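PDB 3T8R: staphylococcus aureus CymR from Staphylococcus aureus, which is a dimeric, thiol-based oxidation-sensing transcriptional regulator of stress resistance and the oxidative response that probably binds DNA through an Rrf2-type helix-turn-helix. Local coordinates for residues N38-S41 and D42-E46; L70-A74 and E75-A79. All blocks are in the same frame, centred on the assembly; numbering follows the deposited sequence.

In the fold
From the N terminus, the chain runs through helices 8-21 and 31-37 before contact 1, where residues 38-41 turn straight into helix 42-54; as in other Rrf2-type regulators, this is the helix-turn-helix step of what is probably the winged DNA-binding domain. Strands 58-60 and 67-70 follow, and contact 2 then closes the short loop that leads from strand 67-70 to helix 79-87. The two contacts stand in series, neither nested nor crossed, with centres about 22 Å apart and nearest atoms about 12 Å apart. Helix 8-21 lies beside both: Leu40 rests on its Tyr12, whereas Leu70 and Ile77 pack on Met17, so one helix ties the helix-turn-helix to the exit of the wing.

Contact 1 of 2, residues N38-S41 and D42-E46; sequences NNLS and DLYLE
Ser41 grips the first turn of helix 42-54 with both of its oxygens. Ser41 OG accepts from the backbone N of Tyr44 at 3.0 Å, with an N-H...O angle of 151°, which makes Ser41 the N-cap. The torsion explains the reach: with chi1 at 71°, OG sits between the backbone N and the carbonyl carbon and faces the N-H of Tyr44. The carbonyl O of Ser41 takes the next donor, Leu45 N, at 3.1 Å; this is the first i to i+4 bond of the helix, and Glu46 N to Asp42 O continues the series at 2.9 Å. Ser41 OG also lies 3.3 Å from Tyr44 CB, so the cap packs against the root of the tyrosine side chain.

Outward from the cap, the contact becomes apolar. Leu40 meets the aromatic ring with one methyl, CD2, which stands 4.0 Å from Tyr44 CD2 and nearly as close to CE2; the approach to the ring is oblique. The other methyl, Leu40 CD1, is more loosely placed, 4.5 Å from Leu45 CG. Tyr44 CG is anti to its own backbone N (chi1 -179°), which carries the ring outward beside the helix, where its CD2/CE2 side meets Leu40.

Just upstream, Asn39, with positive phi, is the C-prime residue of the Schellman motif ending helix 31-37, so one helix is terminated and the next capped within three residues. Leu40 lies on Tyr12 and Tyr44 on Thr8 and Lys9 of helix 8-21, while Asp42 and Leu45 lean on helix 31-37.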
ATOM      1  N   ASN A  38      -7.923   6.638 -22.474  1.00 33.22           N
ATOM      2  CA  ASN A  38      -7.913   6.015 -21.145  1.00 32.00           C
ATOM      3  C   ASN A  38      -9.276   5.630 -20.575  1.00 29.34           C
ATOM      4  O   ASN A  38      -9.407   5.295 -19.394  1.00 28.83           O
ATOM      5  CB  ASN A  38      -7.163   6.915 -20.170  1.00 33.44           C
ATOM      6  CG  ASN A  38      -5.711   7.056 -20.538  1.00 34.82           C
ATOM      7  OD1 ASN A  38      -5.291   8.064 -21.096  1.00 32.17           O
ATOM      8  ND2 ASN A  38      -4.936   6.019 -20.254  1.00 36.39           N
ATOM      9  N   ASN A  39     -10.289   5.662 -21.428  1.00 29.71           N
ATOM     10  CA  ASN A  39     -11.629   5.262 -21.042  1.00 27.39           C
ATOM     11  C   ASN A  39     -12.174   6.048 -19.859  1.00 26.38           C
ATOM     12  O   ASN A  39     -12.697   5.474 -18.915  1.00 26.26           O
ATOM     13  CB  ASN A  39     -11.664   3.769 -20.714  1.00 30.62           C
ATOM     14  CG  ASN A  39     -13.040   3.183 -20.869  1.00 31.12           C
ATOM     15  OD1 ASN A  39     -13.876   3.736 -21.583  1.00 32.03           O
ATOM     16  ND2 ASN A  39     -13.285   2.050 -20.215  1.00 32.72           N
ATOM     17  N   LEU A  40     -12.049   7.369 -19.919  1.00 24.49           N
ATOM     18  CA  LEU A  40     -12.556   8.244 -18.872  1.00 22.87           C
ATOM     19  C   LEU A  40     -13.455   9.267 -19.546  1.00 22.36           C
ATOM     20  O   LEU A  40     -13.240   9.601 -20.702  1.00 25.71           O
ATOM     21  CB  LEU A  40     -11.403   9.036 -18.259  1.00 25.89           C
ATOM     22  CG  LEU A  40     -10.190   8.314 -17.699  1.00 34.40           C
ATOM     23  CD1 LEU A  40      -9.088   9.322 -17.398  1.00 30.44           C
ATOM     24  CD2 LEU A  40     -10.606   7.567 -16.470  1.00 31.97           C
ATOM     25  N   SER A  41     -14.443   9.779 -18.827  1.00 21.38           N
ATOM     26  CA  SER A  41     -15.199  10.925 -19.344  1.00 22.65           C
ATOM     27  C   SER A  41     -14.324  12.172 -19.351  1.00 27.16           C
ATOM     28  O   SER A  41     -13.425  12.306 -18.518  1.00 25.56           O
ATOM     29  CB  SER A  41     -16.469  11.165 -18.526  1.00 28.68           C
ATOM     30  OG  SER A  41     -16.175  11.662 -17.235  1.00 29.31           O
ATOM     31  N   ASP A  42     -14.589  13.083 -20.290  1.00 26.47           N
ATOM     32  CA  ASP A  42     -13.857  14.348 -20.357  1.00 28.79           C
ATOM     33  C   ASP A  42     -14.068  15.132 -19.072  1.00 24.62           C
ATOM     34  O   ASP A  42     -13.174  15.838 -18.611  1.00 28.38           O
ATOM     35  CB  ASP A  42     -14.319  15.188 -21.553  1.00 32.84           C
ATOM     36  CG  ASP A  42     -13.817  14.647 -22.878  1.00 36.86           C
ATOM     37  OD1 ASP A  42     -12.977  15.315 -23.519  1.00 41.90           O
ATOM     38  OD2 ASP A  42     -14.257  13.550 -23.283  1.00 36.77           O
ATOM     39  N   LEU A  43     -15.250  14.992 -18.496  1.00 23.73           N
ATOM     40  CA  LEU A  43     -15.592  15.702 -17.273  1.00 26.68           C
ATOM     41  C   LEU A  43     -14.733  15.210 -16.111  1.00 30.28           C
ATOM     42  O   LEU A  43     -14.266  16.003 -15.293  1.00 30.15           O
ATOM     43  CB  LEU A  43     -17.080  15.535 -16.968  1.00 32.65           C
ATOM     44  CG  LEU A  43     -17.746  16.367 -15.869  1.00 32.36           C
ATOM     45  CD1 LEU A  43     -17.734  17.859 -16.199  1.00 28.62           C
ATOM     46  CD2 LEU A  43     -19.173  15.866 -15.646  1.00 34.13           C
ATOM     47  N   TYR A  44     -14.519  13.898 -16.042  1.00 23.50           N
ATOM     48  CA  TYR A  44     -13.690  13.343 -14.993  1.00 28.04           C
ATOM     49  C   TYR A  44     -12.251  13.806 -15.186  1.00 24.51           C
ATOM     50  O   TYR A  44     -11.567  14.137 -14.224  1.00 26.52           O
ATOM     51  CB  TYR A  44     -13.772  11.815 -14.998  1.00 26.41           C
ATOM     52  CG  TYR A  44     -12.952  11.153 -13.918  1.00 27.24           C
ATOM     53  CD1 TYR A  44     -13.468  10.966 -12.644  1.00 33.20           C
ATOM     54  CD2 TYR A  44     -11.664  10.704 -14.179  1.00 28.06           C
ATOM     55  CE1 TYR A  44     -12.722  10.350 -11.653  1.00 29.96           C
ATOM     56  CE2 TYR A  44     -10.908  10.097 -13.196  1.00 30.16           C
ATOM     57  CZ  TYR A  44     -11.442   9.921 -11.936  1.00 29.50           C
ATOM     58  OH  TYR A  44     -10.683   9.308 -10.959  1.00 29.50           O
ATOM     59  N   LEU A  45     -11.802  13.855 -16.435  1.00 24.92           N
ATOM     60  CA  LEU A  45     -10.434  14.270 -16.726  1.00 24.86           C
ATOM     61  C   LEU A  45     -10.254  15.711 -16.262  1.00 24.47           C
ATOM     62  O   LEU A  45      -9.208  16.083 -15.735  1.00 24.04           O
ATOM     63  CB  LEU A  45     -10.144  14.175 -18.224  1.00 27.01           C
ATOM     64  CG  LEU A  45      -8.801  13.607 -18.697  1.00 36.54           C
ATOM     65  CD1 LEU A  45      -8.565  13.945 -20.163  1.00 35.06           C
ATOM     66  CD2 LEU A  45      -7.622  14.074 -17.856  1.00 35.56           C
ATOM     67  N   GLU A  46     -11.291  16.510 -16.458  1.00 27.30           N
ATOM     68  CA  GLU A  46     -11.261  17.913 -16.069  1.00 27.98           C
ATOM     69  C   GLU A  46     -10.938  18.082 -14.591  1.00 27.48           C
ATOM     70  O   GLU A  46     -10.244  19.022 -14.208  1.00 31.02           O
ATOM     71  CB  GLU A  46     -12.596  18.579 -16.407  1.00 30.26           C
ATOM     72  CG  GLU A  46     -12.652  20.061 -16.087  1.00 35.34           C
ATOM     73  CD  GLU A  46     -11.592  20.847 -16.814  1.00 39.25           C
ATOM     74  OE1 GLU A  46     -11.030  21.785 -16.206  1.00 44.68           O
ATOM     75  OE2 GLU A  46     -11.322  20.536 -17.998  1.00 43.83           O
TER

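Contact 2 of 2, residues L70-A74 and E75-A79; sequences LRVPA and EEISA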
ATOM      1  N   LEU A  70       2.927  19.820 -20.844  1.00 22.46           N
ATOM      2  CA  LEU A  70       3.695  20.046 -19.636  1.00 19.68           C
ATOM      3  C   LEU A  70       4.150  21.500 -19.582  1.00 24.32           C
ATOM      4  O   LEU A  70       4.540  22.069 -20.591  1.00 24.79           O
ATOM      5  CB  LEU A  70       4.924  19.157 -19.668  1.00 24.47           C
ATOM      6  CG  LEU A  70       5.109  18.074 -18.618  1.00 28.15           C
ATOM      7  CD1 LEU A  70       3.822  17.343 -18.277  1.00 23.22           C
ATOM      8  CD2 LEU A  70       6.175  17.142 -19.128  1.00 23.99           C
ATOM      9  N   ARG A  71       4.096  22.098 -18.402  1.00 22.47           N
ATOM     10  CA  ARG A  71       4.616  23.435 -18.211  1.00 22.03           C
ATOM     11  C   ARG A  71       5.992  23.383 -17.552  1.00 24.69           C
ATOM     12  O   ARG A  71       6.805  24.306 -17.698  1.00 25.96           O
ATOM     13  CB  ARG A  71       3.650  24.244 -17.352  1.00 28.21           C
ATOM     14  CG  ARG A  71       4.224  25.563 -16.944  1.00 27.70           C
ATOM     15  CD  ARG A  71       3.297  26.372 -16.072  1.00 27.85           C
ATOM     16  NE  ARG A  71       4.027  27.553 -15.638  1.00 32.23           N
ATOM     17  CZ  ARG A  71       4.828  27.574 -14.578  1.00 31.51           C
ATOM     18  NH1 ARG A  71       4.968  26.483 -13.838  1.00 27.08           N
ATOM     19  NH2 ARG A  71       5.484  28.684 -14.254  1.00 26.55           N
ATOM     20  N   VAL A  72       6.232  22.297 -16.824  1.00 23.44           N
ATOM     21  CA  VAL A  72       7.486  22.038 -16.151  1.00 26.13           C
ATOM     22  C   VAL A  72       8.061  20.763 -16.753  1.00 25.07           C
ATOM     23  O   VAL A  72       7.313  19.822 -17.037  1.00 27.61           O
ATOM     24  CB  VAL A  72       7.234  21.866 -14.638  1.00 29.29           C
ATOM     25  CG1 VAL A  72       8.336  21.061 -13.971  1.00 29.71           C
ATOM     26  CG2 VAL A  72       7.064  23.253 -13.989  1.00 27.45           C
ATOM     27  N   PRO A  73       9.384  20.725 -16.964  1.00 24.12           N
ATOM     28  CA  PRO A  73      10.003  19.542 -17.582  1.00 25.27           C
ATOM     29  C   PRO A  73       9.801  18.268 -16.775  1.00 22.92           C
ATOM     30  O   PRO A  73       9.770  18.299 -15.543  1.00 21.83           O
ATOM     31  CB  PRO A  73      11.493  19.907 -17.671  1.00 30.01           C
ATOM     32  CG  PRO A  73      11.667  21.149 -16.857  1.00 31.12           C
ATOM     33  CD  PRO A  73      10.348  21.817 -16.741  1.00 25.93           C
ATOM     34  N   ALA A  74       9.660  17.152 -17.482  1.00 21.06           N
ATOM     35  CA  ALA A  74       9.348  15.880 -16.841  1.00 22.02           C
ATOM     36  C   ALA A  74      10.378  15.469 -15.796  1.00 23.63           C
ATOM     37  O   ALA A  74      10.037  14.813 -14.800  1.00 21.59           O
ATOM     38  CB  ALA A  74       9.187  14.779 -17.887  1.00 22.66           C
ATOM     39  N   GLU A  75      11.633  15.835 -16.027  1.00 22.23           N
ATOM     40  CA  GLU A  75      12.713  15.436 -15.138  1.00 22.98           C
ATOM     41  C   GLU A  75      12.631  16.125 -13.779  1.00 25.97           C
ATOM     42  O   GLU A  75      13.295  15.711 -12.826  1.00 29.07           O
ATOM     43  CB  GLU A  75      14.086  15.658 -15.789  1.00 28.46           C
ATOM     44  CG  GLU A  75      14.529  17.108 -15.910  1.00 31.50           C
ATOM     45  CD  GLU A  75      15.934  17.235 -16.492  1.00 36.78           C
ATOM     46  OE1 GLU A  75      16.772  16.357 -16.207  1.00 38.76           O
ATOM     47  OE2 GLU A  75      16.205  18.203 -17.234  1.00 40.45           O
ATOM     48  N   GLU A  76      11.787  17.145 -13.679  1.00 24.36           N
ATOM     49  CA  GLU A  76      11.613  17.890 -12.433  1.00 23.50           C
ATOM     50  C   GLU A  76      10.406  17.433 -11.625  1.00 28.63           C
ATOM     51  O   GLU A  76      10.138  17.976 -10.551  1.00 27.51           O
ATOM     52  CB  GLU A  76      11.480  19.394 -12.727  1.00 28.50           C
ATOM     53  CG  GLU A  76      12.754  20.049 -13.243  1.00 29.05           C
ATOM     54  CD  GLU A  76      12.673  21.572 -13.286  1.00 34.75           C
ATOM     55  OE1 GLU A  76      11.565  22.118 -13.153  1.00 31.30           O
ATOM     56  OE2 GLU A  76      13.722  22.222 -13.454  1.00 41.26           O
ATOM     57  N   ILE A  77       9.666  16.446 -12.132  1.00 24.12           N
ATOM     58  CA  ILE A  77       8.412  16.048 -11.505  1.00 19.61           C
ATOM     59  C   ILE A  77       8.484  14.586 -11.101  1.00 23.16           C
ATOM     60  O   ILE A  77       8.877  13.752 -11.910  1.00 21.59           O
ATOM     61  CB  ILE A  77       7.219  16.167 -12.472  1.00 20.74           C
ATOM     62  CG1 ILE A  77       7.127  17.581 -13.054  1.00 22.52           C
ATOM     63  CG2 ILE A  77       5.910  15.778 -11.770  1.00 23.10           C
ATOM     64  CD1 ILE A  77       6.036  17.739 -14.087  1.00 22.50           C
ATOM     65  N   SER A  78       8.113  14.283  -9.861  1.00 21.88           N
ATOM     66  CA  SER A  78       8.092  12.889  -9.406  1.00 25.15           C
ATOM     67  C   SER A  78       6.676  12.318  -9.391  1.00 23.67           C
ATOM     68  O   SER A  78       5.685  13.049  -9.333  1.00 22.14           O
ATOM     69  CB  SER A  78       8.717  12.742  -8.011  1.00 25.55           C
ATOM     70  OG  SER A  78       7.830  13.220  -7.013  1.00 24.95           O
ATOM     71  N   ALA A  79       6.584  10.994  -9.468  1.00 22.98           N
ATOM     72  CA  ALA A  79       5.289  10.334  -9.394  1.00 21.81           C
ATOM     73  C   ALA A  79       4.629  10.709  -8.076  1.00 20.11           C
ATOM     74  O   ALA A  79       3.412  10.909  -7.996  1.00 21.57           O
ATOM     75  CB  ALA A  79       5.473   8.855  -9.502  1.00 20.47           C
TER
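Two successive i to i+3 backbone bonds, Glu76 N to Pro73 O at 3.0 Å and Ile77 N to Ala74 O at 3.2 Å, define a short 3-10 turn. The side chains pack round this turn. Glu76 folds back over Pro73: its CG is anti to the carbonyl carbon (chi1 -69°) and the chain beyond is extended, bringing Glu76 CD to 3.7 Å from Pro73 CG. Val72 reaches the same carboxylate with CG1, 3.5 Å from Glu76 OE1, the two side chains crossing at about a right angle. That methyl also touches the buried side, with Val72 CG1 lying 3.8 Å from Ile77 CG1.

In the winged helix-turn-helix fold this turn carries the chain from strand 67-70, the central strand of the three-stranded sheet, to helix 79-87, whose N-cap is Ser78. Ala74 N is held by Glu24 OE2. Ile77 CD1 comes within 3.8 Å of Val72 O, and its side chain packs inward on Met17 of helix 8-21 and Ile82 of helix 79-87, while Ala74 rests on Ala21 of helix 8-21 and Leu123 of helix 123-127.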